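Local coordinates for macro domain-containing protein (PDB 7OMU), which is of unknown function but joins a DarT-family domain to a macro domain, in which adenosine-5-diphosphoribose is bound, at residues 120-125 / 169-174; 113-118 / 179-184; 24-29 / 83-88; 66-71 / 128-133. The protein carries 1 engineered substitution. All blocks are in the same frame, centred on the assembly; numbering follows the deposited sequence.

Interaction 1 of 4, residues 120-125 / 169-174. Engineered in segment 169-174: Ala-170 (natural residue Glu).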
loop_
_atom_site.group_PDB
_atom_site.type_symbol
_atom_site.label_atom_id
_atom_site.label_comp_id
_atom_site.label_asym_id
_atom_site.label_seq_id
_atom_site.Cartn_x
_atom_site.Cartn_y
_atom_site.Cartn_z
ATOM N N ASP A 120 -9.136 7.807 -29.986
ATOM C CA ASP A 120 -7.886 8.163 -30.716
ATOM C C ASP A 120 -7.513 9.626 -30.430
ATOM O O ASP A 120 -6.624 10.145 -31.132
ATOM C CB ASP A 120 -8.020 7.882 -32.220
ATOM C CG ASP A 120 -9.164 8.612 -32.901
ATOM O OD1 ASP A 120 -10.138 8.963 -32.203
ATOM O OD2 ASP A 120 -9.075 8.819 -34.129
ATOM N N ASP A 121 -8.147 10.262 -29.435
ATOM C CA ASP A 121 -7.850 11.657 -29.005
ATOM C C ASP A 121 -7.324 11.655 -27.563
ATOM O O ASP A 121 -7.212 12.749 -26.973
ATOM C CB ASP A 121 -9.085 12.554 -29.147
ATOM C CG ASP A 121 -10.204 12.241 -28.165
ATOM O OD1 ASP A 121 -10.429 11.042 -27.887
ATOM O OD2 ASP A 121 -10.837 13.200 -27.679
ATOM N N ILE A 122 -7.015 10.473 -27.024
ATOM C CA ILE A 122 -6.497 10.285 -25.637
ATOM C C ILE A 122 -4.974 10.371 -25.665
ATOM O O ILE A 122 -4.386 10.275 -26.758
ATOM C CB ILE A 122 -6.945 8.942 -25.030
ATOM C CG1 ILE A 122 -6.325 7.749 -25.765
ATOM C CG2 ILE A 122 -8.459 8.871 -24.965
ATOM C CD1 ILE A 122 -6.392 6.452 -24.998
ATOM N N LEU A 123 -4.383 10.505 -24.478
ATOM C CA LEU A 123 -2.920 10.483 -24.241
ATOM C C LEU A 123 -2.622 9.461 -23.140
ATOM O O LEU A 123 -3.522 9.186 -22.321
ATOM C CB LEU A 123 -2.453 11.884 -23.841
ATOM C CG LEU A 123 -2.886 13.016 -24.768
ATOM C CD1 LEU A 123 -2.593 14.365 -24.140
ATOM C CD2 LEU A 123 -2.207 12.911 -26.119
ATOM N N ILE A 124 -1.402 8.922 -23.149
ATOM C CA ILE A 124 -0.914 7.902 -22.180
ATOM C C ILE A 124 0.450 8.360 -21.662
ATOM O O ILE A 124 1.358 8.594 -22.487
ATOM C CB ILE A 124 -0.884 6.511 -22.840
ATOM C CG1 ILE A 124 -2.308 6.043 -23.157
ATOM C CG2 ILE A 124 -0.138 5.508 -21.975
ATOM C CD1 ILE A 124 -2.388 4.761 -23.946
ATOM N N THR A 125 0.563 8.503 -20.341
ATOM C CA THR A 125 1.791 8.923 -19.620
ATOM C C THR A 125 2.550 7.667 -19.171
ATOM O O THR A 125 1.891 6.640 -18.910
ATOM C CB THR A 125 1.429 9.828 -18.436
ATOM O OG1 THR A 125 0.949 8.998 -17.376
ATOM C CG2 THR A 125 0.385 10.864 -18.787
ATOM N N ALA A 169 1.434 6.350 -13.649
ATOM C CA ALA A 169 1.131 6.299 -15.096
ATOM C C ALA A 169 -0.388 6.323 -15.243
ATOM O O ALA A 169 -1.083 5.727 -14.376
ATOM C CB ALA A 169 1.727 5.069 -15.743
ATOM N N ALA A 170 -0.877 7.004 -16.281
ATOM C CA ALA A 170 -2.307 7.338 -16.451
ATOM C C ALA A 170 -2.655 7.476 -17.932
ATOM O O ALA A 170 -1.749 7.704 -18.760
ATOM C CB ALA A 170 -2.624 8.612 -15.705
ATOM N N CYS A 171 -3.947 7.327 -18.222
ATOM C CA CYS A 171 -4.596 7.633 -19.518
ATOM C C CYS A 171 -5.322 8.971 -19.378
ATOM O O CYS A 171 -6.251 9.041 -18.557
ATOM C CB CYS A 171 -5.568 6.522 -19.886
ATOM S SG CYS A 171 -6.677 6.961 -21.244
ATOM N N LEU A 172 -4.889 9.992 -20.120
ATOM C CA LEU A 172 -5.469 11.363 -20.078
ATOM C C LEU A 172 -6.551 11.491 -21.158
ATOM O O LEU A 172 -6.211 11.436 -22.353
ATOM C CB LEU A 172 -4.358 12.395 -20.284
ATOM C CG LEU A 172 -3.180 12.297 -19.319
ATOM C CD1 LEU A 172 -2.112 13.312 -19.684
ATOM C CD2 LEU A 172 -3.626 12.490 -17.880
ATOM N N VAL A 173 -7.811 11.631 -20.736
ATOM C CA VAL A 173 -9.003 11.781 -21.622
ATOM C C VAL A 173 -9.403 13.251 -21.594
ATOM O O VAL A 173 -9.606 13.809 -20.517
ATOM C CB VAL A 173 -10.163 10.874 -21.171
ATOM C CG1 VAL A 173 -11.253 10.797 -22.219
ATOM C CG2 VAL A 173 -9.691 9.478 -20.813
ATOM N N PRO A 174 -9.514 13.925 -22.762
ATOM C CA PRO A 174 -9.784 15.362 -22.789
ATOM C C PRO A 174 -11.229 15.711 -22.403
ATOM O O PRO A 174 -12.120 14.938 -22.694
ATOM C CB PRO A 174 -9.469 15.752 -24.242
ATOM C CG PRO A 174 -9.746 14.490 -25.037
ATOM C CD PRO A 174 -9.369 13.352 -24.111
#
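Leu-123 pairs with Leu-172, and Ile-124 with Cys-171, where strands 123-125 and 170-174 run antiparallel at 152° with their axes 4.6 Å apart at the closest. The first pair is hydrogen-bonded, Leu-123 N giving to Leu-172 O at 3.0 Å and Leu-172 N to Leu-123 O at 2.7 Å; the second is non-hydrogen-bonded. Further along, Thr-125 N meets Ala-170 O at 2.9 Å in an almost straight bond. Ala-170 is an engineered residue, glutamate in the natural sequence. Its backbone N gives to Thr-125 OG1 at 2.9 Å, which the threonine allows by setting OG1 between its backbone N and carbonyl carbon (chi1 78°). That buried hydroxyl has Gly-127 O as its second partner. Threonine suits the place because it also offers a methyl: CG2 rests on Leu-172 CD1 at 3.6 Å, the two side chains crossing at about a right angle. The leucine pair lies on one face of the sheet, CB to CB. On the other side Ile-122, in the irregular approach to the strand, brings CD1 to 3.8 Å from Cys-171 SG, a compact apolar match. Strand 170-174 has strand 82-86 as its other neighbour, through Leu-85 and Ala-83. Strand 123-125 bonds Tyr-137 of strand 136-138, while Ile-145 and Ile-148 of helix 145-148 cover Ile-124.

Interaction 2 of 4, residues 113-118 / 179-184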
loop_
_atom_site.group_PDB
_atom_site.type_symbol
_atom_site.label_atom_id
_atom_site.label_comp_id
_atom_site.label_asym_id
_atom_site.label_seq_id
_atom_site.Cartn_x
_atom_site.Cartn_y
_atom_site.Cartn_z
ATOM N N LYS A 113 -14.028 1.613 -18.053
ATOM C CA LYS A 113 -13.794 0.396 -18.880
ATOM C C LYS A 113 -12.533 0.572 -19.731
ATOM O O LYS A 113 -12.279 1.703 -20.168
ATOM C CB LYS A 113 -15.000 0.101 -19.778
ATOM C CG LYS A 113 -16.124 -0.684 -19.115
ATOM C CD LYS A 113 -17.146 -1.240 -20.093
ATOM C CE LYS A 113 -18.098 -0.192 -20.634
ATOM N NZ LYS A 113 -19.035 0.291 -19.592
ATOM N N TRP A 114 -11.792 -0.522 -19.951
ATOM C CA TRP A 114 -10.651 -0.632 -20.904
ATOM C C TRP A 114 -11.013 0.093 -22.208
ATOM O O TRP A 114 -10.139 0.738 -22.809
ATOM C CB TRP A 114 -10.293 -2.112 -21.153
ATOM C CG TRP A 114 -11.183 -2.847 -22.121
ATOM C CD1 TRP A 114 -11.106 -2.822 -23.487
ATOM C CD2 TRP A 114 -12.267 -3.751 -21.808
ATOM N NE1 TRP A 114 -12.067 -3.625 -24.042
ATOM C CE2 TRP A 114 -12.797 -4.206 -23.038
ATOM C CE3 TRP A 114 -12.854 -4.203 -20.618
ATOM C CZ2 TRP A 114 -13.873 -5.096 -23.102
ATOM C CZ3 TRP A 114 -13.918 -5.080 -20.683
ATOM C CH2 TRP A 114 -14.419 -5.518 -21.911
ATOM N N THR A 115 -12.285 -0.001 -22.592
ATOM C CA THR A 115 -12.848 0.377 -23.912
ATOM C C THR A 115 -12.582 1.862 -24.211
ATOM O O THR A 115 -12.608 2.222 -25.394
ATOM C CB THR A 115 -14.328 -0.025 -23.958
ATOM O OG1 THR A 115 -14.684 -0.205 -25.326
ATOM C CG2 THR A 115 -15.253 0.977 -23.301
ATOM N N ILE A 116 -12.316 2.697 -23.202
ATOM C CA ILE A 116 -12.043 4.153 -23.403
ATOM C C ILE A 116 -10.692 4.337 -24.102
ATOM O O ILE A 116 -10.474 5.411 -24.681
ATOM C CB ILE A 116 -12.107 4.944 -22.080
ATOM C CG1 ILE A 116 -12.197 6.449 -22.340
ATOM C CG2 ILE A 116 -10.939 4.612 -21.171
ATOM C CD1 ILE A 116 -12.747 7.236 -21.178
ATOM N N MET A 117 -9.821 3.329 -24.051
ATOM C CA MET A 117 -8.473 3.359 -24.681
ATOM C C MET A 117 -8.603 3.308 -26.210
ATOM O O MET A 117 -7.628 3.702 -26.894
ATOM C CB MET A 117 -7.618 2.179 -24.203
ATOM C CG MET A 117 -7.384 2.155 -22.693
ATOM S SD MET A 117 -5.919 3.084 -22.184
ATOM C CE MET A 117 -4.673 1.815 -22.390
ATOM N N LYS A 118 -9.752 2.847 -26.723
ATOM C CA LYS A 118 -10.047 2.755 -28.181
ATOM C C LYS A 118 -10.116 4.161 -28.786
ATOM O O LYS A 118 -9.740 4.297 -29.965
ATOM C CB LYS A 118 -11.355 2.001 -28.453
ATOM C CG LYS A 118 -11.293 0.488 -28.277
ATOM C CD LYS A 118 -12.516 -0.233 -28.812
ATOM C CE LYS A 118 -12.526 -1.712 -28.489
ATOM N NZ LYS A 118 -13.712 -2.385 -29.067
ATOM N N PRO A 179 -20.367 9.045 -18.614
ATOM C CA PRO A 179 -20.732 8.074 -17.584
ATOM C C PRO A 179 -20.974 6.633 -18.054
ATOM O O PRO A 179 -20.891 5.755 -17.213
ATOM C CB PRO A 179 -22.037 8.642 -17.013
ATOM C CG PRO A 179 -21.887 10.128 -17.185
ATOM C CD PRO A 179 -21.153 10.283 -18.503
ATOM N N ARG A 180 -21.258 6.416 -19.344
ATOM C CA ARG A 180 -21.495 5.062 -19.920
ATOM C C ARG A 180 -20.187 4.262 -19.984
ATOM O O ARG A 180 -20.269 3.050 -20.213
ATOM C CB ARG A 180 -22.145 5.164 -21.302
ATOM C CG ARG A 180 -23.624 5.521 -21.248
ATOM C CD ARG A 180 -24.236 5.703 -22.625
ATOM N NE ARG A 180 -23.575 6.765 -23.379
ATOM C CZ ARG A 180 -23.981 7.231 -24.556
ATOM N NH1 ARG A 180 -23.299 8.199 -25.147
ATOM N NH2 ARG A 180 -25.062 6.737 -25.136
ATOM N N TYR A 181 -19.036 4.902 -19.773
ATOM C CA TYR A 181 -17.711 4.236 -19.688
ATOM C C TYR A 181 -17.436 3.713 -18.270
ATOM O O TYR A 181 -16.438 2.982 -18.113
ATOM C CB TYR A 181 -16.593 5.194 -20.101
ATOM C CG TYR A 181 -16.451 5.412 -21.583
ATOM C CD1 TYR A 181 -16.051 4.382 -22.414
ATOM C CD2 TYR A 181 -16.670 6.660 -22.148
ATOM C CE1 TYR A 181 -15.902 4.577 -23.779
ATOM C CE2 TYR A 181 -16.517 6.872 -23.509
ATOM C CZ TYR A 181 -16.126 5.825 -24.328
ATOM O OH TYR A 181 -15.970 6.001 -25.670
ATOM N N ILE A 182 -18.261 4.061 -17.274
ATOM C CA ILE A 182 -18.029 3.698 -15.841
ATOM C C ILE A 182 -18.493 2.254 -15.582
ATOM O O ILE A 182 -19.697 1.967 -15.781
ATOM C CB ILE A 182 -18.712 4.710 -14.900
ATOM C CG1 ILE A 182 -18.128 6.112 -15.078
ATOM C CG2 ILE A 182 -18.630 4.252 -13.452
ATOM C CD1 ILE A 182 -18.785 7.170 -14.210
ATOM N N SER A 183 -17.565 1.396 -15.129
ATOM C CA SER A 183 -17.766 -0.045 -14.817
ATOM C C SER A 183 -18.440 -0.192 -13.457
ATOM O O SER A 183 -19.433 -0.927 -13.357
ATOM C CB SER A 183 -16.461 -0.801 -14.784
ATOM O OG SER A 183 -15.758 -0.697 -16.009
ATOM N N ALA A 184 -17.855 0.438 -12.443
ATOM C CA ALA A 184 -18.188 0.232 -11.019
ATOM C C ALA A 184 -17.555 1.343 -10.188
ATOM O O ALA A 184 -16.800 2.152 -10.749
ATOM C CB ALA A 184 -17.698 -1.121 -10.579
#
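Lys-113 and Tyr-181 meet through the backbone: Lys-113 N gives to Tyr-181 O at 2.8 Å, in a bond that is nearly straight and lies almost along the C=O axis. The same lysine makes a second bond with its far end, NZ reaching Arg-180 O at 3.1 Å. A long flexible chain suits this place, because bends at chi3 and chi4 (-76° and -70°) fold the ammonium back to a carbonyl one residue before the one its backbone holds. On the way the aliphatic part of Lys-113 passes Ser-183 OG. The other half of the first shell is the Tyr-181 ring. Ile-116 CG1 stands 4.2 Å above the ring centre, a CH-pi contact almost on the ring normal, and Ile-116 CD1 reaches the CG and CD2 side. Thr-115 CG2 comes to the edge instead, in the ring plane, 3.6 Å from CD1. The broad flat tyrosine thus takes a branched side chain over one face and a methyl at its rim.

Short 3-10 turns position both partners. Ile-116 N bonds Lys-113 O, and Ile-182 N bonds Pro-179 O, which helps to set how each turn presents its side chains. Farther out, Val-112 and Arg-119 touch Tyr-181, while Ile-116 also packs on Leu-26 and Val-173. Strands 107-113 and 182-187 are antiparallel neighbours in the mixed sheet of the DarT-family domain, and here a 3-10 turn leaving strand 107-113 is laid against a 3-10 turn entering its neighbour in the sheet, 182-187.

Interaction 3 of 4, residues 24-29 / 83-88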
loop_
_atom_site.group_PDB
_atom_site.type_symbol
_atom_site.label_atom_id
_atom_site.label_comp_id
_atom_site.label_asym_id
_atom_site.label_seq_id
_atom_site.Cartn_x
_atom_site.Cartn_y
_atom_site.Cartn_z
ATOM N N ARG A 24 -8.772 -5.726 -17.422
ATOM C CA ARG A 24 -8.272 -4.345 -17.173
ATOM C C ARG A 24 -9.443 -3.362 -17.003
ATOM O O ARG A 24 -10.440 -3.461 -17.745
ATOM C CB ARG A 24 -7.324 -3.831 -18.263
ATOM C CG ARG A 24 -6.739 -2.475 -17.892
ATOM C CD ARG A 24 -5.927 -1.809 -18.970
ATOM N NE ARG A 24 -6.712 -1.612 -20.175
ATOM C CZ ARG A 24 -6.187 -1.483 -21.389
ATOM N NH1 ARG A 24 -4.875 -1.547 -21.554
ATOM N NH2 ARG A 24 -6.970 -1.322 -22.440
ATOM N N GLU A 25 -9.294 -2.448 -16.037
ATOM C CA GLU A 25 -10.093 -1.213 -15.841
ATOM C C GLU A 25 -9.131 -0.033 -15.664
ATOM O O GLU A 25 -7.964 -0.272 -15.334
ATOM C CB GLU A 25 -10.945 -1.338 -14.580
ATOM C CG GLU A 25 -12.218 -2.144 -14.758
ATOM C CD GLU A 25 -12.959 -2.427 -13.462
ATOM O OE1 GLU A 25 -12.280 -2.526 -12.410
ATOM O OE2 GLU A 25 -14.212 -2.531 -13.507
ATOM N N LEU A 26 -9.608 1.192 -15.866
ATOM C CA LEU A 26 -8.904 2.436 -15.459
ATOM C C LEU A 26 -9.652 3.035 -14.261
ATOM O O LEU A 26 -10.827 2.680 -14.055
ATOM C CB LEU A 26 -8.845 3.398 -16.648
ATOM C CG LEU A 26 -7.956 2.952 -17.806
ATOM C CD1 LEU A 26 -8.290 3.722 -19.068
ATOM C CD2 LEU A 26 -6.487 3.125 -17.474
ATOM N N TYR A 27 -8.991 3.897 -13.488
ATOM C CA TYR A 27 -9.417 4.285 -12.120
ATOM C C TYR A 27 -9.268 5.793 -11.922
ATOM O O TYR A 27 -8.184 6.336 -12.201
ATOM C CB TYR A 27 -8.592 3.508 -11.095
ATOM C CG TYR A 27 -8.654 2.010 -11.259
ATOM C CD1 TYR A 27 -9.710 1.278 -10.737
ATOM C CD2 TYR A 27 -7.674 1.324 -11.958
ATOM C CE1 TYR A 27 -9.789 -0.094 -10.901
ATOM C CE2 TYR A 27 -7.732 -0.051 -12.118
ATOM C CZ TYR A 27 -8.795 -0.765 -11.590
ATOM O OH TYR A 27 -8.859 -2.118 -11.757
ATOM N N TYR A 28 -10.340 6.442 -11.460
ATOM C CA TYR A 28 -10.376 7.879 -11.084
ATOM C C TYR A 28 -10.669 7.973 -9.586
ATOM O O TYR A 28 -11.742 7.508 -9.153
ATOM C CB TYR A 28 -11.419 8.620 -11.918
ATOM C CG TYR A 28 -11.558 10.086 -11.600
ATOM C CD1 TYR A 28 -10.658 11.019 -12.087
ATOM C CD2 TYR A 28 -12.604 10.548 -10.818
ATOM C CE1 TYR A 28 -10.802 12.375 -11.814
ATOM C CE2 TYR A 28 -12.753 11.895 -10.525
ATOM C CZ TYR A 28 -11.852 12.814 -11.025
ATOM O OH TYR A 28 -12.019 14.137 -10.726
ATOM N N ILE A 29 -9.721 8.523 -8.822
ATOM C CA ILE A 29 -9.854 8.782 -7.356
ATOM C C ILE A 29 -10.667 10.063 -7.175
ATOM O O ILE A 29 -10.359 11.044 -7.877
ATOM C CB ILE A 29 -8.470 8.905 -6.694
ATOM C CG1 ILE A 29 -7.634 7.639 -6.885
ATOM C CG2 ILE A 29 -8.604 9.268 -5.224
ATOM C CD1 ILE A 29 -6.159 7.857 -6.660
ATOM N N ALA A 83 -8.760 14.568 -17.999
ATOM C CA ALA A 83 -9.199 13.806 -16.809
ATOM C C ALA A 83 -8.210 12.664 -16.578
ATOM O O ALA A 83 -7.986 11.880 -17.518
ATOM C CB ALA A 83 -10.600 13.288 -17.014
ATOM N N ASN A 84 -7.652 12.573 -15.369
ATOM C CA ASN A 84 -6.518 11.671 -15.033
ATOM C C ASN A 84 -7.067 10.314 -14.578
ATOM O O ASN A 84 -7.533 10.218 -13.423
ATOM C CB ASN A 84 -5.612 12.317 -13.981
ATOM C CG ASN A 84 -4.259 11.653 -13.856
ATOM O OD1 ASN A 84 -3.273 12.146 -14.394
ATOM N ND2 ASN A 84 -4.200 10.547 -13.138
ATOM N N LEU A 85 -7.019 9.313 -15.462
ATOM C CA LEU A 85 -7.428 7.911 -15.179
ATOM C C LEU A 85 -6.172 7.065 -14.950
ATOM O O LEU A 85 -5.485 6.762 -15.939
ATOM C CB LEU A 85 -8.241 7.379 -16.364
ATOM C CG LEU A 85 -9.446 8.224 -16.771
ATOM C CD1 LEU A 85 -10.234 7.548 -17.878
ATOM C CD2 LEU A 85 -10.344 8.501 -15.578
ATOM N N TYR A 86 -5.882 6.708 -13.698
ATOM C CA TYR A 86 -4.689 5.914 -13.301
ATOM C C TYR A 86 -4.859 4.456 -13.741
ATOM O O TYR A 86 -5.991 3.951 -13.704
ATOM C CB TYR A 86 -4.478 5.950 -11.785
ATOM C CG TYR A 86 -4.133 7.293 -11.193
ATOM C CD1 TYR A 86 -2.883 7.859 -11.383
ATOM C CD2 TYR A 86 -5.040 7.980 -10.407
ATOM C CE1 TYR A 86 -2.548 9.082 -10.824
ATOM C CE2 TYR A 86 -4.724 9.203 -9.843
ATOM C CZ TYR A 86 -3.474 9.757 -10.050
ATOM O OH TYR A 86 -3.172 10.967 -9.492
ATOM N N PHE A 87 -3.761 3.796 -14.114
ATOM C CA PHE A 87 -3.700 2.327 -14.331
ATOM C C PHE A 87 -3.641 1.627 -12.973
ATOM O O PHE A 87 -4.148 0.491 -12.852
ATOM C CB PHE A 87 -2.478 1.945 -15.166
ATOM C CG PHE A 87 -2.524 2.465 -16.575
ATOM C CD1 PHE A 87 -3.266 1.808 -17.540
ATOM C CD2 PHE A 87 -1.845 3.617 -16.927
ATOM C CE1 PHE A 87 -3.327 2.294 -18.834
ATOM C CE2 PHE A 87 -1.908 4.102 -18.223
ATOM C CZ PHE A 87 -2.640 3.436 -19.175
ATOM N N GLN A 88 -3.005 2.289 -12.002
ATOM C CA GLN A 88 -2.859 1.817 -10.606
ATOM C C GLN A 88 -3.298 2.932 -9.664
ATOM O O GLN A 88 -2.582 3.914 -9.500
ATOM C CB GLN A 88 -1.405 1.416 -10.348
ATOM C CG GLN A 88 -1.117 1.099 -8.890
ATOM C CD GLN A 88 -1.950 -0.065 -8.417
ATOM O OE1 GLN A 88 -3.059 0.104 -7.895
ATOM N NE2 GLN A 88 -1.418 -1.259 -8.629
#
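Leu-26 and Phe-87 lie side by side, pointing the same way, with Leu-26 CD2 3.5 Å from Phe-87 CD1. Leu-26 also sets its CB 4.0 Å from Leu-85 CB, and Leu-85 in turn leans CD2 on Tyr-28 CB. A second apolar patch forms where Ile-29 CD1 meets Tyr-86 CE2 at 3.7 Å, the two side chains slanting across each other; the slim ethyl arm of Ile-29 suits a place beside a large ring. Leu-94 and Leu-97 of helix 92-99 touch the same isoleucine. Between the patches the backbones join in one antiparallel hydrogen-bonded pair, Tyr-27 N to Tyr-86 O at 3.0 Å and Tyr-86 N to Tyr-27 O at 2.8 Å. The strands run at 124° to each other, so they diverge after this single bridge. It links an outer strand of the mixed sheet, 25-31, to an outer strand of the antiparallel sheet, 82-86, consistent with the two-sheet core of the ADP-ribosyl clan. Toward the polar edge, Tyr-27 turns its ring rim to the carbonyls of Tyr-86 and Phe-87. Tyr-28 does likewise with Asn-84 O at CD1 and sends its hydroxyl to Lys-58 NZ. Asn-84 places ND2 over the centre of the Tyr-86 ring.

Interaction 4 of 4, residues 66-71 / 128-133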
loop_
_atom_site.group_PDB
_atom_site.type_symbol
_atom_site.label_atom_id
_atom_site.label_comp_id
_atom_site.label_asym_id
_atom_site.label_seq_id
_atom_site.Cartn_x
_atom_site.Cartn_y
_atom_site.Cartn_z
ATOM N N LEU A 66 -1.809 23.647 -8.556
ATOM C CA LEU A 66 -0.998 24.707 -9.221
ATOM C C LEU A 66 0.165 24.080 -10.002
ATOM O O LEU A 66 0.695 24.767 -10.896
ATOM C CB LEU A 66 -0.511 25.708 -8.166
ATOM C CG LEU A 66 -1.611 26.558 -7.524
ATOM C CD1 LEU A 66 -1.189 27.072 -6.155
ATOM C CD2 LEU A 66 -2.017 27.713 -8.433
ATOM N N LYS A 67 0.534 22.830 -9.697
ATOM C CA LYS A 67 1.557 22.047 -10.448
ATOM C C LYS A 67 0.936 21.474 -11.729
ATOM O O LYS A 67 1.594 21.553 -12.784
ATOM C CB LYS A 67 2.129 20.917 -9.587
ATOM C CG LYS A 67 3.448 20.344 -10.090
ATOM C CD LYS A 67 3.931 19.131 -9.317
ATOM C CE LYS A 67 5.420 18.883 -9.459
ATOM N NZ LYS A 67 5.791 18.479 -10.837
ATOM N N ARG A 68 -0.276 20.917 -11.628
ATOM C CA ARG A 68 -1.000 20.237 -12.739
ATOM C C ARG A 68 -1.417 21.270 -13.793
ATOM O O ARG A 68 -1.294 20.967 -14.999
ATOM C CB ARG A 68 -2.238 19.492 -12.223
ATOM C CG ARG A 68 -1.954 18.368 -11.236
ATOM C CD ARG A 68 -1.362 17.140 -11.896
ATOM N NE ARG A 68 -2.347 16.174 -12.359
ATOM C CZ ARG A 68 -2.952 15.272 -11.588
ATOM N NH1 ARG A 68 -2.700 15.212 -10.288
ATOM N NH2 ARG A 68 -3.817 14.430 -12.130
ATOM N N LYS A 69 -1.902 22.436 -13.356
ATOM C CA LYS A 69 -2.315 23.552 -14.249
ATOM C C LYS A 69 -1.097 24.055 -15.030
ATOM O O LYS A 69 -1.208 24.196 -16.266
ATOM C CB LYS A 69 -2.965 24.675 -13.437
ATOM C CG LYS A 69 -4.344 24.336 -12.883
ATOM C CD LYS A 69 -4.865 25.322 -11.856
ATOM C CE LYS A 69 -5.721 26.423 -12.446
ATOM N NZ LYS A 69 -5.821 27.590 -11.535
ATOM N N SER A 70 0.021 24.280 -14.332
ATOM C CA SER A 70 1.263 24.921 -14.847
ATOM C C SER A 70 1.983 24.027 -15.868
ATOM O O SER A 70 2.875 24.546 -16.575
ATOM C CB SER A 70 2.175 25.287 -13.707
ATOM O OG SER A 70 2.445 24.151 -12.901
ATOM N N ARG A 71 1.630 22.739 -15.936
ATOM C CA ARG A 71 2.137 21.782 -16.958
ATOM C C ARG A 71 1.376 21.996 -18.272
ATOM O O ARG A 71 0.138 21.832 -18.259
ATOM C CB ARG A 71 1.960 20.344 -16.462
ATOM C CG ARG A 71 2.597 19.279 -17.343
ATOM C CD ARG A 71 4.109 19.291 -17.257
ATOM N NE ARG A 71 4.684 17.964 -17.443
ATOM C CZ ARG A 71 4.825 17.340 -18.609
ATOM N NH1 ARG A 71 4.421 17.912 -19.733
ATOM N NH2 ARG A 71 5.375 16.136 -18.643
ATOM N N ASN A 128 3.691 9.853 -13.491
ATOM C CA ASN A 128 2.989 11.049 -12.957
ATOM C C ASN A 128 2.970 12.133 -14.043
ATOM O O ASN A 128 4.050 12.641 -14.384
ATOM C CB ASN A 128 3.657 11.545 -11.675
ATOM C CG ASN A 128 2.866 12.623 -10.966
ATOM O OD1 ASN A 128 2.243 13.469 -11.602
ATOM N ND2 ASN A 128 2.892 12.603 -9.647
ATOM N N ALA A 129 1.785 12.464 -14.562
ATOM C CA ALA A 129 1.566 13.441 -15.654
ATOM C C ALA A 129 2.238 14.780 -15.323
ATOM O O ALA A 129 2.763 15.414 -16.256
ATOM C CB ALA A 129 0.087 13.622 -15.896
ATOM N N ALA A 130 2.221 15.198 -14.052
ATOM C CA ALA A 130 2.761 16.497 -13.576
ATOM C C ALA A 130 4.290 16.537 -13.712
ATOM O O ALA A 130 4.792 17.518 -14.297
ATOM C CB ALA A 130 2.340 16.746 -12.149
ATOM N N SER A 131 4.993 15.518 -13.199
ATOM C CA SER A 131 6.478 15.423 -13.165
ATOM C C SER A 131 7.083 15.706 -14.548
ATOM O O SER A 131 6.539 15.192 -15.549
ATOM C CB SER A 131 6.926 14.082 -12.645
ATOM O OG SER A 131 8.331 13.920 -12.804
ATOM N N SER A 132 8.173 16.490 -14.583
ATOM C CA SER A 132 8.973 16.835 -15.792
ATOM C C SER A 132 9.514 15.564 -16.448
ATOM O O SER A 132 9.412 15.434 -17.678
ATOM C CB SER A 132 10.123 17.749 -15.447
ATOM O OG SER A 132 9.687 19.082 -15.261
ATOM N N GLU A 133 10.090 14.679 -15.631
ATOM C CA GLU A 133 10.751 13.424 -16.063
ATOM C C GLU A 133 9.763 12.549 -16.850
ATOM O O GLU A 133 10.223 11.811 -17.742
ATOM C CB GLU A 133 11.303 12.702 -14.835
ATOM C CG GLU A 133 12.329 11.631 -15.164
ATOM C CD GLU A 133 13.759 12.132 -15.298
ATOM O OE1 GLU A 133 14.026 12.925 -16.226
ATOM O OE2 GLU A 133 14.600 11.728 -14.465
#
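Arg-68 and Ala-130 have the CA atoms nearest each other, 5.4 Å apart, between helix 62-70 and the irregular loop 128-133. The polar grip belongs to Arg-71, near the C-terminal end of that helix. Its bond from CA to CB points toward the loop and chi1 (-173°) sets CG anti to the backbone N; bends at chi2 and chi3 then bring the guanidinium among backbone oxygens. NE gives to Ala-130 O at 3.2 Å; that oxygen is close to the guanidinium plane, yet the donor stands 53° out of the carbonyl plane. NH2 makes a weak bond to Ser-131 O at 3.4 Å, also at the edge of the group. Ala-129 O lies over one face and is not bonded. The nearby carbonyl oxygens would probably help to offset the charge. Arginine suits the place because two N-H groups can serve successive carbonyls of the loop.

Beside this polar group, Ala-130 CB touches Arg-68 CD at 3.7 Å and Lys-67 CD at 4.0 Å; a bare methyl leaves room for both CD atoms. The loop is shaped by Asn-128, whose OD1 accepts from Ala-130 N at 3.0 Å, while its ND2 bonds Glu-300 OE2 in the macro-domain part of the chain. This Asx turn lies in the connection between strands 123-125 and 136-138; its Ala-130 carbonyl, with that of Ser-131 just beyond, takes N-H groups from the arginine following the helix.

Interactions 1 and 3 are the buried pair and share the antiparallel sheet: strand 82-86, next to 170-174 in that sheet, also makes the bridge to the mixed sheet. Interactions 2 and 4 are only partly buried and draw on lysine or arginine side chains that seek carbonyls of irregular turns. Interaction 2 touches both buried contacts, through Met-117 CE on Ile-124 CD1 and Ser-183 CB by Glu-25 OE2, and so contacts strands of both sheets. Interaction 4 is about 25 Å from interaction 2, centre to centre, without touching it, but packs on interaction 3 at Asn-84. All four lie in the DarT-family part of the chain.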